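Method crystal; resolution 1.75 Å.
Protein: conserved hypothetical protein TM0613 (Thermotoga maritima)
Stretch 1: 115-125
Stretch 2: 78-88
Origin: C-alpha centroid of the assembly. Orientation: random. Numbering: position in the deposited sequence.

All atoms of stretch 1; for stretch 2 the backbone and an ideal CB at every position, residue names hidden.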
# COMPACT_ATOMS: atom_id res chain seq x y z
N GLU A 115 -15.61 -9.28 -0.25
CA GLU A 115 -15.11 -10.61 -0.64
C GLU A 115 -14.80 -10.68 -2.13
O GLU A 115 -13.79 -11.22 -2.51
CB GLU A 115 -16.08 -11.74 -0.34
CG GLU A 115 -15.90 -12.41 0.98
CD GLU A 115 -16.93 -13.51 1.22
OE1 GLU A 115 -17.01 -14.45 0.39
OE2 GLU A 115 -17.64 -13.41 2.23
N ARG A 116 -15.70 -10.13 -2.93
CA ARG A 116 -15.55 -10.06 -4.38
C ARG A 116 -14.25 -9.33 -4.76
O ARG A 116 -13.45 -9.82 -5.60
CB ARG A 116 -16.79 -9.33 -4.95
CG ARG A 116 -17.05 -9.51 -6.34
CD ARG A 116 -18.53 -9.41 -6.71
NE ARG A 116 -19.13 -8.14 -6.30
CZ ARG A 116 -18.85 -6.98 -6.86
NH1 ARG A 116 -17.98 -6.91 -7.85
NH2 ARG A 116 -19.43 -5.86 -6.42
N LEU A 117 -14.05 -8.17 -4.17
CA LEU A 117 -12.88 -7.36 -4.50
C LEU A 117 -11.58 -8.05 -4.06
O LEU A 117 -10.55 -7.96 -4.73
CB LEU A 117 -13.01 -5.95 -3.92
CG LEU A 117 -14.21 -5.17 -4.43
CD1 LEU A 117 -14.28 -3.82 -3.77
CD2 LEU A 117 -14.13 -5.04 -5.93
N VAL A 118 -11.61 -8.71 -2.92
CA VAL A 118 -10.44 -9.44 -2.45
C VAL A 118 -10.16 -10.58 -3.45
O VAL A 118 -8.99 -10.83 -3.85
CB VAL A 118 -10.66 -9.96 -1.01
CG1 VAL A 118 -9.67 -11.05 -0.65
CG2 VAL A 118 -10.62 -8.78 0.04
N ASN A 119 -11.21 -11.31 -3.84
CA ASN A 119 -11.03 -12.36 -4.82
C ASN A 119 -10.47 -11.84 -6.13
O ASN A 119 -9.63 -12.48 -6.75
CB ASN A 119 -12.31 -13.13 -5.08
CG ASN A 119 -12.76 -13.92 -3.87
OD1 ASN A 119 -11.99 -14.16 -2.92
ND2 ASN A 119 -14.06 -14.33 -3.89
N TYR A 120 -10.96 -10.70 -6.57
CA TYR A 120 -10.48 -10.09 -7.82
C TYR A 120 -9.00 -9.79 -7.72
O TYR A 120 -8.29 -10.03 -8.67
CB TYR A 120 -11.21 -8.80 -8.16
CG TYR A 120 -12.67 -8.95 -8.52
CD1 TYR A 120 -13.23 -10.19 -8.75
CD2 TYR A 120 -13.46 -7.81 -8.73
CE1 TYR A 120 -14.57 -10.31 -9.08
CE2 TYR A 120 -14.76 -7.92 -9.08
CZ TYR A 120 -15.33 -9.17 -9.26
OH TYR A 120 -16.65 -9.28 -9.61
N ALA A 121 -8.56 -9.25 -6.59
CA ALA A 121 -7.16 -8.90 -6.43
C ALA A 121 -6.30 -10.18 -6.45
O ALA A 121 -5.27 -10.25 -7.11
CB ALA A 121 -6.94 -8.15 -5.15
N GLU A 122 -6.75 -11.18 -5.72
CA GLU A 122 -6.13 -12.47 -5.76
C GLU A 122 -6.02 -13.09 -7.17
O GLU A 122 -4.97 -13.63 -7.53
CB GLU A 122 -6.85 -13.42 -4.81
CG GLU A 122 -6.14 -14.76 -4.64
CD GLU A 122 -6.54 -15.40 -3.30
OE1 GLU A 122 -7.73 -15.32 -2.93
OE2 GLU A 122 -5.67 -15.92 -2.60
N LYS A 123 -7.10 -13.01 -7.95
CA LYS A 123 -7.10 -13.43 -9.32
C LYS A 123 -6.05 -12.73 -10.15
O LYS A 123 -5.30 -13.35 -10.91
CB LYS A 123 -8.51 -13.21 -9.87
CG LYS A 123 -8.93 -14.07 -10.92
CD LYS A 123 -10.48 -14.10 -10.91
CE LYS A 123 -11.02 -14.99 -11.92
NZ LYS A 123 -12.37 -14.56 -12.34
N ILE A 124 -5.97 -11.40 -10.00
CA ILE A 124 -4.98 -10.63 -10.71
C ILE A 124 -3.56 -11.01 -10.29
O ILE A 124 -2.65 -11.18 -11.17
CB ILE A 124 -5.28 -9.12 -10.55
CG1 ILE A 124 -6.53 -8.75 -11.36
CG2 ILE A 124 -4.09 -8.27 -11.03
CD1 ILE A 124 -7.10 -7.33 -11.08
N ILE A 125 -3.34 -11.13 -8.98
CA ILE A 125 -2.05 -11.60 -8.48
C ILE A 125 -1.63 -12.95 -9.11
O ILE A 125 -0.51 -13.08 -9.57
CB ILE A 125 -2.05 -11.68 -6.96
CG1 ILE A 125 -2.10 -10.29 -6.36
CG2 ILE A 125 -0.85 -12.53 -6.47
CD1 ILE A 125 -2.42 -10.31 -4.82
N UNK A 78 -10.56 -10.53 -20.72
CA UNK A 78 -11.57 -9.52 -20.54
C UNK A 78 -12.05 -9.48 -19.11
O UNK A 78 -12.26 -8.40 -18.57
CB UNK A 78 -12.75 -9.76 -21.49
N UNK A 79 -12.25 -10.65 -18.51
CA UNK A 79 -12.76 -10.70 -17.14
C UNK A 79 -11.81 -10.07 -16.13
O UNK A 79 -12.27 -9.54 -15.14
CB UNK A 79 -13.04 -12.15 -16.74
N UNK A 80 -10.51 -10.14 -16.38
CA UNK A 80 -9.54 -9.44 -15.50
C UNK A 80 -9.63 -7.93 -15.67
O UNK A 80 -9.47 -7.21 -14.73
CB UNK A 80 -8.11 -9.90 -15.80
N UNK A 81 -9.83 -7.44 -16.89
CA UNK A 81 -10.04 -6.00 -17.08
C UNK A 81 -11.30 -5.58 -16.37
O UNK A 81 -11.31 -4.53 -15.73
CB UNK A 81 -10.12 -5.64 -18.56
N UNK A 82 -12.37 -6.38 -16.50
CA UNK A 82 -13.63 -6.16 -15.77
C UNK A 82 -13.39 -6.06 -14.26
O UNK A 82 -13.86 -5.14 -13.61
CB UNK A 82 -14.62 -7.29 -16.07
N UNK A 83 -12.65 -7.01 -13.71
CA UNK A 83 -12.34 -6.97 -12.27
C UNK A 83 -11.56 -5.71 -11.90
O UNK A 83 -11.79 -5.11 -10.84
CB UNK A 83 -11.54 -8.21 -11.86
N UNK A 84 -10.62 -5.34 -12.76
CA UNK A 84 -9.77 -4.19 -12.52
C UNK A 84 -10.62 -2.95 -12.43
O UNK A 84 -10.38 -2.09 -11.61
CB UNK A 84 -8.71 -4.04 -13.62
N UNK A 85 -11.63 -2.86 -13.27
CA UNK A 85 -12.47 -1.68 -13.29
C UNK A 85 -13.29 -1.60 -12.02
O UNK A 85 -13.46 -0.51 -11.50
CB UNK A 85 -13.38 -1.68 -14.52
N UNK A 86 -13.72 -2.74 -11.50
CA UNK A 86 -14.42 -2.78 -10.23
C UNK A 86 -13.51 -2.37 -9.07
O UNK A 86 -13.94 -1.67 -8.15
CB UNK A 86 -14.98 -4.18 -9.99
N UNK A 87 -12.26 -2.78 -9.14
CA UNK A 87 -11.29 -2.46 -8.10
C UNK A 87 -10.92 -1.00 -8.12
O UNK A 87 -10.56 -0.43 -7.09
CB UNK A 87 -10.03 -3.32 -8.26
N UNK A 88 -11.00 -0.39 -9.29
CA UNK A 88 -10.65 1.00 -9.47
C UNK A 88 -11.63 1.96 -8.78
O UNK A 88 -11.26 3.10 -8.49
CB UNK A 88 -10.58 1.31 -10.97

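Stretch 2 is a helix that crosses the helix of stretch 1 at 131° between their N-to-C directions, with axes 9.6 Å apart at closest approach. At that spacing side chains can interleave, and each position can be judged by what lies before its CB.

Position 78 has nothing of stretch 1 within 5.5 Å of its ideal CB, so the contact sets no demand and any helix-tolerant residue would do. It is Glu 78, which makes no contact with stretch 1.

At 79 the CB points sideways, but the ideal CB is 5.1 Å from NZ of Lys 123. A positive charge invites an acid or a polar acceptor long enough to turn back to it; Asp, Glu or Gln are reasonable. The residue is Glu 79, whose OE2 accepts a hydrogen bond from Lys 123 NZ at 2.7 Å, part of a salt bridge.

Position 80 also points sideways, its ideal CB 4.8 Å from CG1 of Ile 124. Beside it run the methylenes of Lys 123, so an aliphatic chain that bends inward would suit: Leu, Ile or Met. Leu 80 places CD2 4.2 Å from Ile 124 CG1 and 3.9 Å from Lys 123 CG, covering the apolar part of the lysine while its amine goes to the acid.

Position 81 points away and 82 sideways, both with open space before their CBs on this side; polar or flexible residues are equally acceptable. They are Met 81 and Asp 82, and neither touches stretch 1.

Position 83 points toward stretch 1, its ideal CB 3.6 Å from CG of Tyr 120. A flat side chain could lie on the tyrosine ring, and Lys 123 NZ nearby favours one with an acceptor; Phe, Tyr, His or Gln might be considered. His 83 does both. Its ring forms an offset stack with that of Tyr 120, centroids 3.8 Å apart and planes only 4° from parallel, while NE2 at the ring edge accepts a hydrogen bond from Lys 123 NZ at 3.0 Å.

At 84 the ideal CB is already 4.5 Å from Ile 124 CD1, so a small apolar residue fits without further reach. Ala 84 simply lets its CB meet that methyl.

Position 85 has nothing of stretch 1 within 5.5 Å of its ideal CB, so many types would do; Leu 85 makes no contact with stretch 1.

Position 86 points toward stretch 1, with its ideal CB 3.9 Å from CE2 of Tyr 120 and 4.6 Å from NH1 of Arg 116. Glu, Asp or Gln would answer the guanidinium. Glu 86 sets CB at the edge of the tyrosine ring and takes a hydrogen bond at OE1 from Arg 116 NH1, 3.2 Å, within a salt bridge; the same NH1 also donates to Tyr 120 OH.

Position 87 looks sideways at a hollow lined by Leu 117, Tyr 120, Ala 121 and Ile 124, fit for Leu, Ile or Met. Leu 87 is the knob in that hole, its CD1 3.7 Å from Ile 124 CD1.

Position 88 is equally unconstrained, its ideal CB beyond 5.5 Å of stretch 1, and many types would serve; Asp 88 makes no contact.

Stretch 2 78-88: EELMDHALELD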
# COMPACT_ATOMS: atom_id res chain seq x y z
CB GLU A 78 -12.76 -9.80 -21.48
CG GLU A 78 -13.84 -8.75 -21.42
CD GLU A 78 -15.13 -9.22 -22.05
OE1 GLU A 78 -15.38 -8.82 -23.21
OE2 GLU A 78 -15.88 -10.00 -21.39
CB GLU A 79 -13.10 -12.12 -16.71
CG GLU A 79 -11.96 -12.99 -16.23
CD GLU A 79 -12.39 -14.43 -16.13
OE1 GLU A 79 -12.61 -15.02 -17.21
OE2 GLU A 79 -12.55 -14.96 -14.99
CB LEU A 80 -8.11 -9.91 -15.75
CG LEU A 80 -7.80 -11.34 -15.29
CD1 LEU A 80 -6.28 -11.66 -15.42
CD2 LEU A 80 -8.30 -11.61 -13.87
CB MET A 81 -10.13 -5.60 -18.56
CG MET A 81 -10.25 -4.07 -18.79
SD MET A 81 -8.92 -2.99 -18.00
CE MET A 81 -7.63 -3.87 -18.58
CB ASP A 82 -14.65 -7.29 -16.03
CG ASP A 82 -15.38 -7.14 -17.36
OD1 ASP A 82 -16.23 -8.03 -17.68
OD2 ASP A 82 -15.18 -6.18 -18.14
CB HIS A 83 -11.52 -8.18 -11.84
CG HIS A 83 -12.19 -9.50 -12.04
ND1 HIS A 83 -13.54 -9.63 -12.28
CD2 HIS A 83 -11.69 -10.76 -12.00
CE1 HIS A 83 -13.84 -10.91 -12.42
NE2 HIS A 83 -12.75 -11.62 -12.21
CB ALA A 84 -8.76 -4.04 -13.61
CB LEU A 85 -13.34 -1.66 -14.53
CG LEU A 85 -12.44 -1.37 -15.74
CD1 LEU A 85 -13.07 -1.92 -17.02
CD2 LEU A 85 -12.15 0.12 -15.84
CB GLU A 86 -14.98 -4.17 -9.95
CG GLU A 86 -16.04 -4.60 -10.93
CD GLU A 86 -17.39 -4.01 -10.62
OE1 GLU A 86 -17.89 -4.20 -9.49
OE2 GLU A 86 -17.96 -3.35 -11.52
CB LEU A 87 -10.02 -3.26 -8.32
CG LEU A 87 -10.05 -4.67 -7.80
CD1 LEU A 87 -8.94 -5.48 -8.52
CD2 LEU A 87 -9.84 -4.62 -6.26
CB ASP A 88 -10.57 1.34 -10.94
CG ASP A 88 -9.92 2.68 -11.19
OD1 ASP A 88 -8.89 2.96 -10.55
OD2 ASP A 88 -10.37 3.51 -12.00
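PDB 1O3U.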